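Local coordinates for protein terminal oxygenase component of carbazole (Janthinobacterium sp., PDB 7BUG) that catalyses the angular dioxygenation of carbazole as the terminal oxygenase of a multicomponent dioxygenase, relying on a Rieske [2Fe-2S] cluster and a mononuclear iron, at residues A[43-48]-A[75-80]; A[49-54]-A[375-380]; A[159-164]-A[311-316]; A[175-180]-A[335-340]; A[208-213]-A[358-363]. One frame throughout, in Å; residues are numbered along the deposited sequence.

Interaction 1: residues A[43-48]-A[75-80]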
# COMPACT_ATOMS: atom_id res chain seq x y z
N PRO A 43 19.33 18.50 16.98
CA PRO A 43 18.15 17.67 17.28
C PRO A 43 18.05 16.50 16.30
O PRO A 43 18.40 16.62 15.13
CB PRO A 43 16.95 18.59 17.17
CG PRO A 43 17.52 20.00 17.26
CD PRO A 43 18.93 19.90 16.75
N LYS A 44 17.56 15.36 16.80
CA LYS A 44 17.39 14.12 16.01
C LYS A 44 15.94 13.70 16.12
O LYS A 44 15.34 13.87 17.21
CB LYS A 44 18.33 13.05 16.57
CG LYS A 44 19.82 13.38 16.43
CD LYS A 44 20.32 13.24 14.99
CE LYS A 44 21.78 13.60 14.76
NZ LYS A 44 22.15 14.84 15.49
N THR A 45 15.38 13.16 15.04
CA THR A 45 13.99 12.65 15.01
C THR A 45 14.03 11.15 15.12
O THR A 45 14.95 10.54 14.59
CB THR A 45 13.37 12.81 13.62
OG1 THR A 45 14.30 12.21 12.71
CG2 THR A 45 13.18 14.24 13.22
N LEU A 46 13.03 10.58 15.78
CA LEU A 46 12.88 9.13 15.77
C LEU A 46 11.42 8.83 16.10
O LEU A 46 10.69 9.72 16.54
CB LEU A 46 13.84 8.51 16.76
CG LEU A 46 13.62 8.94 18.21
CD1 LEU A 46 12.80 7.94 18.97
CD2 LEU A 46 14.96 9.14 18.87
N LYS A 47 11.01 7.62 15.82
CA LYS A 47 9.66 7.14 16.16
C LYS A 47 9.79 6.02 17.20
O LYS A 47 10.54 5.05 16.97
CB LYS A 47 8.92 6.73 14.90
CG LYS A 47 7.49 6.32 15.21
CD LYS A 47 6.70 5.88 13.97
CE LYS A 47 6.13 7.08 13.28
NZ LYS A 47 5.34 6.64 12.11
N LEU A 48 9.05 6.13 18.30
CA LEU A 48 9.10 5.19 19.43
C LEU A 48 7.67 4.89 19.86
O LEU A 48 6.90 5.85 20.13
CB LEU A 48 9.91 5.80 20.56
CG LEU A 48 10.01 4.98 21.82
CD1 LEU A 48 10.59 3.60 21.59
CD2 LEU A 48 10.78 5.71 22.90
N GLN A 75 5.25 17.89 11.82
CA GLN A 75 6.56 17.59 12.47
C GLN A 75 7.41 18.88 12.43
O GLN A 75 7.69 19.43 11.36
CB GLN A 75 7.24 16.43 11.78
CG GLN A 75 6.65 15.10 12.24
CD GLN A 75 7.30 13.93 11.53
OE1 GLN A 75 6.75 13.40 10.53
NE2 GLN A 75 8.46 13.50 12.01
N LEU A 76 7.85 19.33 13.59
CA LEU A 76 8.78 20.47 13.66
C LEU A 76 10.07 20.08 12.92
O LEU A 76 10.73 20.98 12.38
CB LEU A 76 9.05 20.83 15.12
CG LEU A 76 7.94 21.62 15.79
CD1 LEU A 76 6.93 20.64 16.27
CD2 LEU A 76 8.50 22.48 16.89
N SER A 77 10.42 18.80 12.89
CA SER A 77 11.69 18.32 12.29
C SER A 77 11.73 18.51 10.78
O SER A 77 12.84 18.37 10.19
CB SER A 77 11.92 16.91 12.65
OG SER A 77 10.88 16.06 12.19
N VAL A 78 10.62 18.79 10.13
CA VAL A 78 10.63 19.08 8.66
C VAL A 78 11.56 20.26 8.38
O VAL A 78 12.27 20.25 7.36
CB VAL A 78 9.21 19.35 8.15
CG1 VAL A 78 9.24 19.89 6.74
CG2 VAL A 78 8.35 18.10 8.25
N LYS A 79 11.64 21.18 9.31
CA LYS A 79 12.57 22.32 9.21
C LYS A 79 12.85 22.84 10.61
O LYS A 79 12.05 23.57 11.17
CB LYS A 79 12.02 23.44 8.34
CG LYS A 79 12.99 24.62 8.17
CD LYS A 79 12.45 25.73 7.30
CE LYS A 79 13.42 26.88 7.06
NZ LYS A 79 13.68 27.70 8.27
N VAL A 80 13.93 22.36 11.19
CA VAL A 80 14.23 22.68 12.61
C VAL A 80 14.67 24.13 12.69
O VAL A 80 15.63 24.54 11.97
CB VAL A 80 15.31 21.74 13.16
CG1 VAL A 80 15.76 22.19 14.54
CG2 VAL A 80 14.81 20.30 13.19
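Pro43 and Val80 meet carbon to carbon, the ring atom CG of Pro43 lying 3.9 Å from CG1 of Val80. The two side chains run at a slant to each other, so one ring corner touches one methyl. With CG1 of Val80 anti to the backbone N (chi1 172°), it is this methyl that points at the proline ring. Farther along, the CG2 methyl of Thr45 faces the CB of Ser77; the modelled approach there is too close to be trusted, so only the neighbourhood of the two side chains is meaningful. No hydrogen bond crosses between 43-48 and 75-80.

What sets these groups in place lies on each side separately. Residues 44-48 form an outer strand of the antiparallel Rieske-domain sheet, with Lys44 and Leu46 paired to Val55 and Leu53 of strand 51-58. Opposite it, residues 76-78 make a short 3-10 turn in which Val78 N donates to Gln75 O at 3.2 Å; the same carbonyl also accepts from Trp91 NE1. The hydroxyl of Ser77 bonds to Asp67 OD2, an oxygen shared with Gln75 NE2, and this carboxylate ties the turn to Asp67, just past the end of strand 61-66. Val78, beside the contact, packs on Trp335 of the second subunit.

The turn lies near the cluster-binding part of the domain, with the side chain of Ser77 about 10 Å from that of the cluster ligand Cys69. Chemically the contact is apolar and thin: hydrogen bonding within each side is likely to set the geometry, and the reliable contact across is one carbon pair, a proline ring methylene against a valine methyl.

Interaction 2: residues A[49-54]-A[375-380]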
# COMPACT_ATOMS: atom_id res chain seq x y z
N LEU A 49 7.29 3.62 19.88
CA LEU A 49 5.91 3.22 20.27
C LEU A 49 4.90 3.95 19.38
O LEU A 49 3.79 4.28 19.84
CB LEU A 49 5.68 3.48 21.76
CG LEU A 49 6.00 2.33 22.72
CD1 LEU A 49 7.38 1.78 22.57
CD2 LEU A 49 5.70 2.74 24.16
N GLY A 50 5.27 4.24 18.14
CA GLY A 50 4.41 4.88 17.14
C GLY A 50 4.40 6.37 17.18
O GLY A 50 3.79 7.03 16.28
N GLU A 51 5.08 6.98 18.15
CA GLU A 51 5.09 8.43 18.33
C GLU A 51 6.40 9.03 17.78
O GLU A 51 7.52 8.55 18.12
CB GLU A 51 5.06 8.81 19.82
CG GLU A 51 3.89 8.20 20.59
CD GLU A 51 3.65 8.72 21.99
OE1 GLU A 51 4.13 9.81 22.29
OE2 GLU A 51 2.91 8.05 22.74
N ASN A 52 6.24 10.11 17.02
CA ASN A 52 7.42 10.83 16.47
C ASN A 52 7.94 11.74 17.58
O ASN A 52 7.15 12.55 18.11
CB ASN A 52 7.11 11.69 15.24
CG ASN A 52 6.75 10.84 14.03
OD1 ASN A 52 7.49 9.91 13.71
ND2 ASN A 52 5.62 11.12 13.42
N LEU A 53 9.23 11.63 17.88
CA LEU A 53 9.88 12.40 18.93
C LEU A 53 11.09 13.15 18.39
O LEU A 53 11.75 12.71 17.39
CB LEU A 53 10.37 11.45 20.02
CG LEU A 53 9.33 10.51 20.64
CD1 LEU A 53 9.93 9.62 21.69
CD2 LEU A 53 8.13 11.27 21.16
N LEU A 54 11.40 14.23 19.08
CA LEU A 54 12.63 15.00 18.82
C LEU A 54 13.48 14.94 20.08
O LEU A 54 12.94 15.09 21.19
CB LEU A 54 12.31 16.47 18.58
CG LEU A 54 12.20 16.93 17.14
CD1 LEU A 54 11.91 18.41 17.17
CD2 LEU A 54 13.48 16.65 16.34
N GLY A 375 1.66 -0.79 30.95
CA GLY A 375 0.60 -0.21 30.14
C GLY A 375 0.68 -0.66 28.70
O GLY A 375 1.80 -0.87 28.19
N ILE A 376 -0.46 -0.77 28.04
CA ILE A 376 -0.53 -1.14 26.59
C ILE A 376 -0.65 0.14 25.77
O ILE A 376 -1.67 0.86 25.84
CB ILE A 376 -1.64 -2.16 26.32
CG1 ILE A 376 -1.27 -3.48 27.00
CG2 ILE A 376 -1.89 -2.32 24.83
CD1 ILE A 376 -2.38 -4.47 27.08
N GLN A 377 0.36 0.39 24.94
CA GLN A 377 0.31 1.55 24.03
C GLN A 377 -0.77 1.31 22.99
O GLN A 377 -0.85 0.19 22.40
CB GLN A 377 1.68 1.74 23.38
CG GLN A 377 1.69 2.86 22.35
CD GLN A 377 1.91 4.22 22.98
OE1 GLN A 377 1.69 4.40 24.19
NE2 GLN A 377 2.37 5.19 22.20
N THR A 378 -1.56 2.34 22.72
CA THR A 378 -2.66 2.23 21.73
C THR A 378 -2.62 3.40 20.75
O THR A 378 -1.85 4.33 20.93
CB THR A 378 -4.03 2.24 22.43
OG1 THR A 378 -4.29 3.58 22.84
CG2 THR A 378 -4.10 1.30 23.61
N GLN A 379 -3.36 3.24 19.67
CA GLN A 379 -3.43 4.26 18.61
C GLN A 379 -3.99 5.53 19.25
O GLN A 379 -3.64 6.64 18.79
CB GLN A 379 -4.21 3.74 17.39
CG GLN A 379 -3.34 3.24 16.25
CD GLN A 379 -2.26 4.18 15.78
OE1 GLN A 379 -2.46 5.39 15.56
NE2 GLN A 379 -1.09 3.62 15.58
N ALA A 380 -4.78 5.43 20.31
CA ALA A 380 -5.28 6.61 21.04
C ALA A 380 -4.10 7.40 21.64
O ALA A 380 -4.15 8.61 21.62
CB ALA A 380 -6.29 6.22 22.11
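Gln377 carries its CG anti to the backbone N and then bends at chi2 (84°), which turns the amide toward Leu49 and Glu51. Glu51 reaches out to meet it with a chain extended beyond CG. Both protons of the amide nitrogen are used: NE2 of Gln377 donates to Leu49 O at 2.9 Å and to Glu51 OE2 at 3.0 Å. The second bond is the straighter (162°); it lies in the amide plane and uses the anti lone pair of OE2, amide and carboxylate being nearly coplanar (16° apart). Leu49 O lies somewhat out of the amide plane of Gln377, and NE2 is in turn tilted from the carbonyl plane, while CB of Leu49 rests 3.8 Å from NE2 of Gln377.

This buried pair of bonds joins the Rieske sheet, at the turn leading into strand 51-58, to the C-terminal region of the chain, just before helix 379-382 and more than 300 residues later. Arg26 spans both partners, its NH1 pairing with Glu51 OE2 and with Gln377 OE1, and Lys66 and Tyr124 take the other carboxylate oxygen. Just past Gln377, Thr378 is the N-cap of that helix, its OG1 accepting a weak bond from Ala380 N at 3.2 Å.

Interaction 3: residues A[159-164]-A[311-316]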
# COMPACT_ATOMS: atom_id res chain seq x y z
N GLU A 159 31.65 -1.91 30.70
CA GLU A 159 31.82 -1.08 29.49
C GLU A 159 30.88 -1.65 28.42
O GLU A 159 30.89 -2.90 28.19
CB GLU A 159 33.27 -1.03 29.02
CG GLU A 159 34.14 -0.21 29.97
CD GLU A 159 33.65 1.22 30.21
OE1 GLU A 159 33.30 1.92 29.23
OE2 GLU A 159 33.68 1.64 31.40
N ILE A 160 30.07 -0.76 27.89
CA ILE A 160 29.04 -1.12 26.89
C ILE A 160 29.45 -0.55 25.54
O ILE A 160 29.75 0.64 25.43
CB ILE A 160 27.68 -0.61 27.35
CG1 ILE A 160 27.18 -1.33 28.61
CG2 ILE A 160 26.70 -0.68 26.20
CD1 ILE A 160 27.01 -2.83 28.52
N LEU A 161 29.38 -1.39 24.52
CA LEU A 161 29.61 -0.98 23.14
C LEU A 161 28.50 -1.62 22.30
O LEU A 161 28.09 -2.73 22.64
CB LEU A 161 31.00 -1.44 22.71
CG LEU A 161 32.16 -0.72 23.40
CD1 LEU A 161 33.47 -1.47 23.14
CD2 LEU A 161 32.23 0.69 22.91
N GLY A 162 28.10 -1.00 21.21
CA GLY A 162 26.96 -1.60 20.51
C GLY A 162 26.78 -1.19 19.08
O GLY A 162 27.60 -0.47 18.47
N LYS A 163 25.63 -1.60 18.58
CA LYS A 163 25.15 -1.31 17.23
C LYS A 163 23.62 -1.22 17.27
O LYS A 163 23.02 -1.97 18.04
CB LYS A 163 25.59 -2.47 16.33
CG LYS A 163 25.27 -2.24 14.89
CD LYS A 163 25.59 -3.43 14.06
CE LYS A 163 25.01 -3.20 12.69
NZ LYS A 163 25.08 -4.46 11.94
N ASN A 164 23.04 -0.37 16.45
CA ASN A 164 21.57 -0.17 16.38
C ASN A 164 21.19 -0.22 14.91
O ASN A 164 21.99 0.28 14.03
CB ASN A 164 21.16 1.15 17.04
CG ASN A 164 19.65 1.27 17.24
OD1 ASN A 164 18.96 0.23 17.27
ND2 ASN A 164 19.18 2.51 17.37
N LYS A 311 40.20 0.58 26.38
CA LYS A 311 40.76 0.80 25.01
C LYS A 311 40.96 -0.55 24.30
O LYS A 311 40.63 -0.64 23.11
CB LYS A 311 42.09 1.57 25.06
CG LYS A 311 41.95 3.08 25.23
CD LYS A 311 41.31 3.77 24.03
CE LYS A 311 40.84 5.18 24.33
NZ LYS A 311 40.08 5.78 23.21
N LYS A 312 41.47 -1.53 25.04
CA LYS A 312 41.72 -2.92 24.57
C LYS A 312 40.37 -3.56 24.18
O LYS A 312 40.26 -4.21 23.13
CB LYS A 312 42.42 -3.71 25.67
CG LYS A 312 42.60 -5.19 25.40
CD LYS A 312 43.91 -5.75 25.93
CE LYS A 312 44.18 -7.15 25.41
NZ LYS A 312 43.15 -8.09 25.91
N TYR A 313 39.34 -3.33 24.99
CA TYR A 313 37.97 -3.83 24.68
C TYR A 313 37.46 -3.12 23.41
O TYR A 313 36.95 -3.82 22.49
CB TYR A 313 37.08 -3.66 25.91
CG TYR A 313 35.65 -4.02 25.64
CD1 TYR A 313 35.35 -5.25 25.08
CD2 TYR A 313 34.61 -3.19 26.04
CE1 TYR A 313 34.05 -5.61 24.82
CE2 TYR A 313 33.29 -3.55 25.80
CZ TYR A 313 33.02 -4.78 25.22
OH TYR A 313 31.74 -5.19 24.99
N GLU A 314 37.55 -1.80 23.31
CA GLU A 314 37.08 -1.04 22.12
C GLU A 314 37.74 -1.58 20.85
O GLU A 314 37.08 -1.66 19.80
CB GLU A 314 37.35 0.45 22.24
CG GLU A 314 36.58 1.12 23.37
CD GLU A 314 36.81 2.62 23.55
OE1 GLU A 314 37.82 3.17 23.04
OE2 GLU A 314 35.97 3.23 24.22
N GLN A 315 39.03 -1.91 20.92
CA GLN A 315 39.80 -2.37 19.75
C GLN A 315 39.31 -3.77 19.36
O GLN A 315 39.09 -3.97 18.16
CB GLN A 315 41.30 -2.25 20.04
CG GLN A 315 41.74 -0.80 19.89
CD GLN A 315 43.01 -0.49 20.65
OE1 GLN A 315 43.79 -1.38 21.00
NE2 GLN A 315 43.21 0.79 20.93
N GLU A 316 39.10 -4.67 20.33
CA GLU A 316 38.59 -6.04 20.04
C GLU A 316 37.15 -5.92 19.53
O GLU A 316 36.74 -6.74 18.67
CB GLU A 316 38.59 -6.96 21.26
CG GLU A 316 39.94 -7.38 21.81
CD GLU A 316 39.85 -8.37 22.95
OE1 GLU A 316 38.88 -9.17 23.00
OE2 GLU A 316 40.75 -8.35 23.82
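Glu159 begins the contact with Tyr313, and does so through its backbone and first side-chain carbon. CB of Glu159 lies 3.9 Å from CD2 of Tyr313, and the carbonyl O of Glu159 comes to 3.4 Å from CE2 of the same ring, approaching obliquely. Two residues on, Leu161 takes over the main part. Its CD1 methyl sits over one face of the Tyr313 ring, 3.8 Å from the centroid and 30° off the normal, a CH-pi contact displaced toward the CD2-CE2 side of the ring. The same methyl reaches on to the helix backbone, 3.8 Å from CA of Glu314, so it touches both ring and helix backbone.

Tyr313 is brought over by CG standing anti to its backbone N (chi1 175°), which carries the ring across to Glu159 and Leu161. Its hydroxyl is held by a hydrogen bond to Leu300 O, in the neighbouring strand that pairs with Leu161 through the backbone. Glu314 offers mainly its aliphatic part, while its carboxylate turns to Arg310 in a salt bridge and more weakly to Lys311. One turn farther along the helix, Phe317 also touches Leu161.

The strand and helix segments run nearly parallel, 19° apart with axes 9.9 Å from each other at the closest point. A long helix lying on an edge strand of an antiparallel sheet is consistent with the Bet v 1-like helix-grip fold of the ring-hydroxylase domain.

Interaction 4: residues A[175-180]-A[335-340]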
# COMPACT_ATOMS: atom_id res chain seq x y z
N VAL A 175 11.71 -10.35 20.11
CA VAL A 175 11.90 -10.82 21.50
C VAL A 175 11.87 -12.34 21.51
O VAL A 175 12.74 -12.99 22.15
CB VAL A 175 10.81 -10.29 22.44
CG1 VAL A 175 10.91 -10.95 23.81
CG2 VAL A 175 10.94 -8.79 22.59
N GLU A 176 10.88 -12.92 20.84
CA GLU A 176 10.66 -14.39 20.93
C GLU A 176 11.80 -15.09 20.24
O GLU A 176 12.30 -16.06 20.83
CB GLU A 176 9.28 -14.76 20.44
CG GLU A 176 8.22 -14.18 21.34
CD GLU A 176 6.82 -14.67 21.05
OE1 GLU A 176 6.65 -15.67 20.23
OE2 GLU A 176 5.89 -14.12 21.65
N ASN A 177 12.25 -14.57 19.11
CA ASN A 177 13.43 -15.11 18.39
C ASN A 177 14.65 -15.06 19.32
O ASN A 177 15.44 -16.02 19.31
CB ASN A 177 13.67 -14.33 17.11
CG ASN A 177 15.07 -14.54 16.54
OD1 ASN A 177 15.35 -15.62 16.05
ND2 ASN A 177 15.84 -13.46 16.50
N GLY A 178 14.82 -13.98 20.06
CA GLY A 178 15.96 -13.86 20.97
C GLY A 178 15.93 -14.91 22.07
O GLY A 178 17.01 -15.48 22.44
N PHE A 179 14.77 -15.09 22.70
CA PHE A 179 14.63 -15.90 23.93
C PHE A 179 14.31 -17.36 23.61
O PHE A 179 14.23 -18.18 24.50
CB PHE A 179 13.55 -15.31 24.82
CG PHE A 179 13.58 -15.86 26.22
CD1 PHE A 179 14.74 -15.84 26.97
CD2 PHE A 179 12.41 -16.32 26.79
CE1 PHE A 179 14.74 -16.35 28.27
CE2 PHE A 179 12.42 -16.81 28.09
CZ PHE A 179 13.58 -16.81 28.83
N ASP A 180 14.23 -17.71 22.34
CA ASP A 180 13.76 -19.05 21.93
C ASP A 180 14.89 -20.08 22.07
O ASP A 180 15.93 -19.93 21.43
CB ASP A 180 13.34 -18.87 20.48
CG ASP A 180 12.80 -20.09 19.81
OD1 ASP A 180 13.17 -21.22 20.25
OD2 ASP A 180 12.06 -19.88 18.83
N TRP A 335 16.79 -12.18 9.50
CA TRP A 335 15.89 -12.72 8.45
C TRP A 335 14.92 -13.75 9.07
O TRP A 335 13.80 -13.89 8.56
CB TRP A 335 16.67 -13.15 7.20
CG TRP A 335 17.60 -14.29 7.38
CD1 TRP A 335 18.97 -14.22 7.47
CD2 TRP A 335 17.24 -15.68 7.43
NE1 TRP A 335 19.47 -15.48 7.64
CE2 TRP A 335 18.45 -16.39 7.60
CE3 TRP A 335 16.04 -16.39 7.32
CZ2 TRP A 335 18.47 -17.78 7.68
CZ3 TRP A 335 16.07 -17.77 7.39
CH2 TRP A 335 17.28 -18.45 7.55
N ALA A 336 15.26 -14.41 10.18
CA ALA A 336 14.31 -15.27 10.92
C ALA A 336 13.10 -14.42 11.36
O ALA A 336 11.95 -14.85 11.18
CB ALA A 336 14.93 -15.95 12.10
N ARG A 337 13.36 -13.27 11.97
CA ARG A 337 12.23 -12.39 12.42
C ARG A 337 11.36 -12.03 11.22
O ARG A 337 10.12 -12.08 11.33
CB ARG A 337 12.77 -11.09 13.03
CG ARG A 337 13.52 -11.33 14.32
CD ARG A 337 14.23 -10.06 14.70
NE ARG A 337 15.25 -10.41 15.64
CZ ARG A 337 16.20 -9.58 15.99
NH1 ARG A 337 16.15 -8.31 15.65
NH2 ARG A 337 17.18 -10.03 16.73
N GLU A 338 11.97 -11.61 10.14
CA GLU A 338 11.30 -11.18 8.91
C GLU A 338 10.42 -12.35 8.41
O GLU A 338 9.33 -12.08 7.90
CB GLU A 338 12.32 -10.70 7.87
CG GLU A 338 13.02 -9.40 8.24
CD GLU A 338 14.17 -9.02 7.30
OE1 GLU A 338 14.72 -9.93 6.65
OE2 GLU A 338 14.52 -7.85 7.23
N ALA A 339 10.89 -13.58 8.55
CA ALA A 339 10.16 -14.75 8.05
C ALA A 339 8.87 -15.02 8.85
O ALA A 339 7.98 -15.74 8.34
CB ALA A 339 11.03 -15.98 8.03
N MET A 340 8.77 -14.50 10.09
CA MET A 340 7.59 -14.74 10.94
C MET A 340 6.50 -13.68 10.67
O MET A 340 5.37 -13.83 11.15
CB MET A 340 7.95 -14.75 12.42
CG MET A 340 8.44 -16.13 12.86
SD MET A 340 8.59 -16.32 14.68
CE MET A 340 9.97 -15.16 14.70
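Asn177, in the second shell of the mononuclear iron site, meets Arg337 where helices 171-179 and 331-344 pack with segment axes 10.0 Å apart at 131°. The side chain of Asn177 lies about 5 Å from the iron and about 3 Å from the side chain of Asp333, which with His183 and His187 binds the metal.

CG of Asn177 stands anti to the backbone N (chi1 163°), which sends the amide across to the second helix. Arg337 comes extended from CG to NE and crosses the amide chain at about a right angle. Its guanidinium edge faces the amide: NE of Arg337 is 3.2 Å from the Asn177 atom modelled as ND2. The amide is probably turned over in the model, and in the reversed setting this pair may be a hydrogen bond. Nearer the backbones, CG of Arg337 lies 4.1 Å from CB of Asn177, and the methyl of Met340 comes within 4.5 Å of that CB, measured from CE.

The guanidinium has a cation-pi contact with Tyr296 and a weak hydrogen bond from NH1 to His294. With an alanine in place of Arg337, the amide of Asn177 would probably lose its neighbour at the guanidinium edge, and Tyr296 its cationic partner. Just past the first helix, Asp180 bonds through OD2 to the cluster ligand His93 of the third subunit and through its carbonyl to His183, the bridge by which Rieske oxygenases are thought to pass electrons between subunits. All four touching residues are buried, so a polar amide and a guanidinium face each other in the interior beside the iron site, where the charge of Arg337 may influence the local electrostatics.

Interaction 5: residues A[208-213]-A[358-363]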
# COMPACT_ATOMS: atom_id res chain seq x y z
N GLY A 208 13.33 -32.73 33.47
CA GLY A 208 12.64 -32.22 34.68
C GLY A 208 11.17 -31.93 34.41
O GLY A 208 10.68 -32.35 33.35
N ASP A 209 10.49 -31.21 35.30
CA ASP A 209 9.06 -30.85 35.11
C ASP A 209 8.99 -29.49 34.40
O ASP A 209 10.04 -28.80 34.31
CB ASP A 209 8.24 -30.87 36.40
CG ASP A 209 9.02 -30.69 37.69
OD1 ASP A 209 9.97 -29.89 37.70
OD2 ASP A 209 8.67 -31.36 38.68
N ARG A 210 7.80 -29.17 33.91
CA ARG A 210 7.49 -27.91 33.19
C ARG A 210 7.97 -26.73 34.03
O ARG A 210 8.65 -25.84 33.48
CB ARG A 210 5.99 -27.81 32.90
CG ARG A 210 5.64 -26.82 31.80
CD ARG A 210 4.17 -26.49 31.71
NE ARG A 210 3.61 -26.29 33.04
CZ ARG A 210 3.82 -25.23 33.83
NH1 ARG A 210 4.60 -24.24 33.43
NH2 ARG A 210 3.26 -25.18 35.02
N LYS A 211 7.67 -26.74 35.34
CA LYS A 211 7.88 -25.56 36.23
C LYS A 211 9.38 -25.30 36.41
O LYS A 211 9.70 -24.14 36.75
CB LYS A 211 7.14 -25.75 37.57
CG LYS A 211 7.70 -26.83 38.48
CD LYS A 211 6.62 -27.44 39.37
CE LYS A 211 7.16 -28.27 40.52
NZ LYS A 211 7.32 -27.47 41.76
N GLN A 212 10.26 -26.29 36.16
CA GLN A 212 11.74 -26.17 36.28
C GLN A 212 12.41 -25.67 34.99
O GLN A 212 13.64 -25.48 35.02
CB GLN A 212 12.37 -27.51 36.62
CG GLN A 212 12.24 -27.86 38.09
CD GLN A 212 12.76 -29.25 38.37
OE1 GLN A 212 13.41 -29.89 37.53
NE2 GLN A 212 12.47 -29.74 39.57
N GLN A 213 11.68 -25.49 33.90
CA GLN A 213 12.32 -25.09 32.61
C GLN A 213 12.62 -23.59 32.62
O GLN A 213 13.39 -23.13 31.74
CB GLN A 213 11.40 -25.36 31.42
CG GLN A 213 10.98 -26.81 31.27
CD GLN A 213 12.17 -27.73 31.17
OE1 GLN A 213 13.07 -27.53 30.34
NE2 GLN A 213 12.19 -28.75 32.02
N SER A 358 10.31 -26.66 24.06
CA SER A 358 11.25 -25.55 24.36
C SER A 358 10.51 -24.20 24.33
O SER A 358 11.05 -23.24 24.91
CB SER A 358 12.40 -25.55 23.46
OG SER A 358 11.99 -25.46 22.11
N ASP A 359 9.30 -24.12 23.77
CA ASP A 359 8.57 -22.84 23.74
C ASP A 359 8.05 -22.51 25.15
O ASP A 359 7.40 -21.45 25.31
CB ASP A 359 7.44 -22.91 22.71
CG ASP A 359 7.97 -22.99 21.29
OD1 ASP A 359 8.99 -22.31 21.02
OD2 ASP A 359 7.31 -23.71 20.47
N GLU A 360 8.25 -23.40 26.14
CA GLU A 360 7.91 -23.07 27.55
C GLU A 360 8.57 -21.75 27.91
O GLU A 360 7.94 -20.93 28.60
CB GLU A 360 8.32 -24.22 28.48
CG GLU A 360 8.04 -23.97 29.94
CD GLU A 360 6.57 -23.73 30.28
OE1 GLU A 360 5.70 -24.19 29.52
OE2 GLU A 360 6.31 -23.08 31.33
N ALA A 361 9.80 -21.50 27.47
CA ALA A 361 10.52 -20.23 27.75
C ALA A 361 9.73 -19.05 27.15
O ALA A 361 9.45 -18.04 27.85
CB ALA A 361 11.89 -20.24 27.18
N ILE A 362 9.27 -19.20 25.91
CA ILE A 362 8.49 -18.14 25.22
C ILE A 362 7.17 -17.89 25.94
O ILE A 362 6.81 -16.69 26.14
CB ILE A 362 8.30 -18.47 23.74
CG1 ILE A 362 9.68 -18.37 23.06
CG2 ILE A 362 7.25 -17.51 23.13
CD1 ILE A 362 9.74 -18.99 21.69
N VAL A 363 6.44 -18.94 26.32
CA VAL A 363 5.13 -18.81 27.00
C VAL A 363 5.35 -18.17 28.37
O VAL A 363 4.56 -17.32 28.74
CB VAL A 363 4.43 -20.18 27.06
CG1 VAL A 363 3.35 -20.23 28.11
CG2 VAL A 363 3.88 -20.52 25.68
O HOH W 1 8.33 -23.13 33.12
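Arg210 and Glu360 cross at about a right angle, their guanidinium and carboxylate planes 54° apart, so the salt bridge rests on a single pair of atoms. NH1 of Arg210 donates to OE2 of Glu360 at 2.9 Å, with a distinctly bent N-H...O (139°). The oxygen lies in the guanidinium plane, yet NH1 approaches OE2 from above the carboxylate plane, 46° out of it. The other oxygen, OE1 of Glu360, lies 3.5 Å from CG of Arg210, against the aliphatic part of the chain.

Both chains fold to reach this pose: Arg210 bends at chi3, and Glu360, with CG anti to the backbone N, bends at chi2. A water makes a second link, donating to OE2 of Glu360 at 2.7 Å and to O of Arg210 at 2.8 Å. Beside it, CB of Gln213 packs 3.9 Å from CG of Glu360, while the amide of Gln213 turns back to Asp209 O and Gly207 O.

Glu360 opens helix 360-372, and the preceding Asp359 bonds to the cluster ligand His71 of the third subunit. Were Glu360 an alanine, Arg210 would probably be left without its carboxylate mate and the bridging water without one of its acceptors.

The loop 208-213 is thus joined to the helix start by one direct charged pair, backed by a water and the Gln213 packing, at the surface, where solvent is likely to weaken it; a carboxylate in the first turn may also interact favourably with the helix dipole.

In the fold
Interactions 1 and 2 adjoin in the Rieske sheet, centres 15 Å apart, where strands 44-48 and 51-58 are neighbours. Interactions 4 and 5 adjoin, centres 18 Å apart, with Phe179 and Glu176 packing on Ala361 and Ile362; only interaction 4 borders the iron site, Asn177 lying about 5 Å from the metal. Interaction 3 stands apart, 25 Å between centres from interaction 4, though its strand and helix each lead on to a helix of that contact. Within one chain interactions 1 and 4 lie 30 Å apart between centres. The trimer brings such regions together: 75-80 of one subunit packs against 335-340 of another, and interactions 4 and 5 both touch cluster ligands of the third subunit.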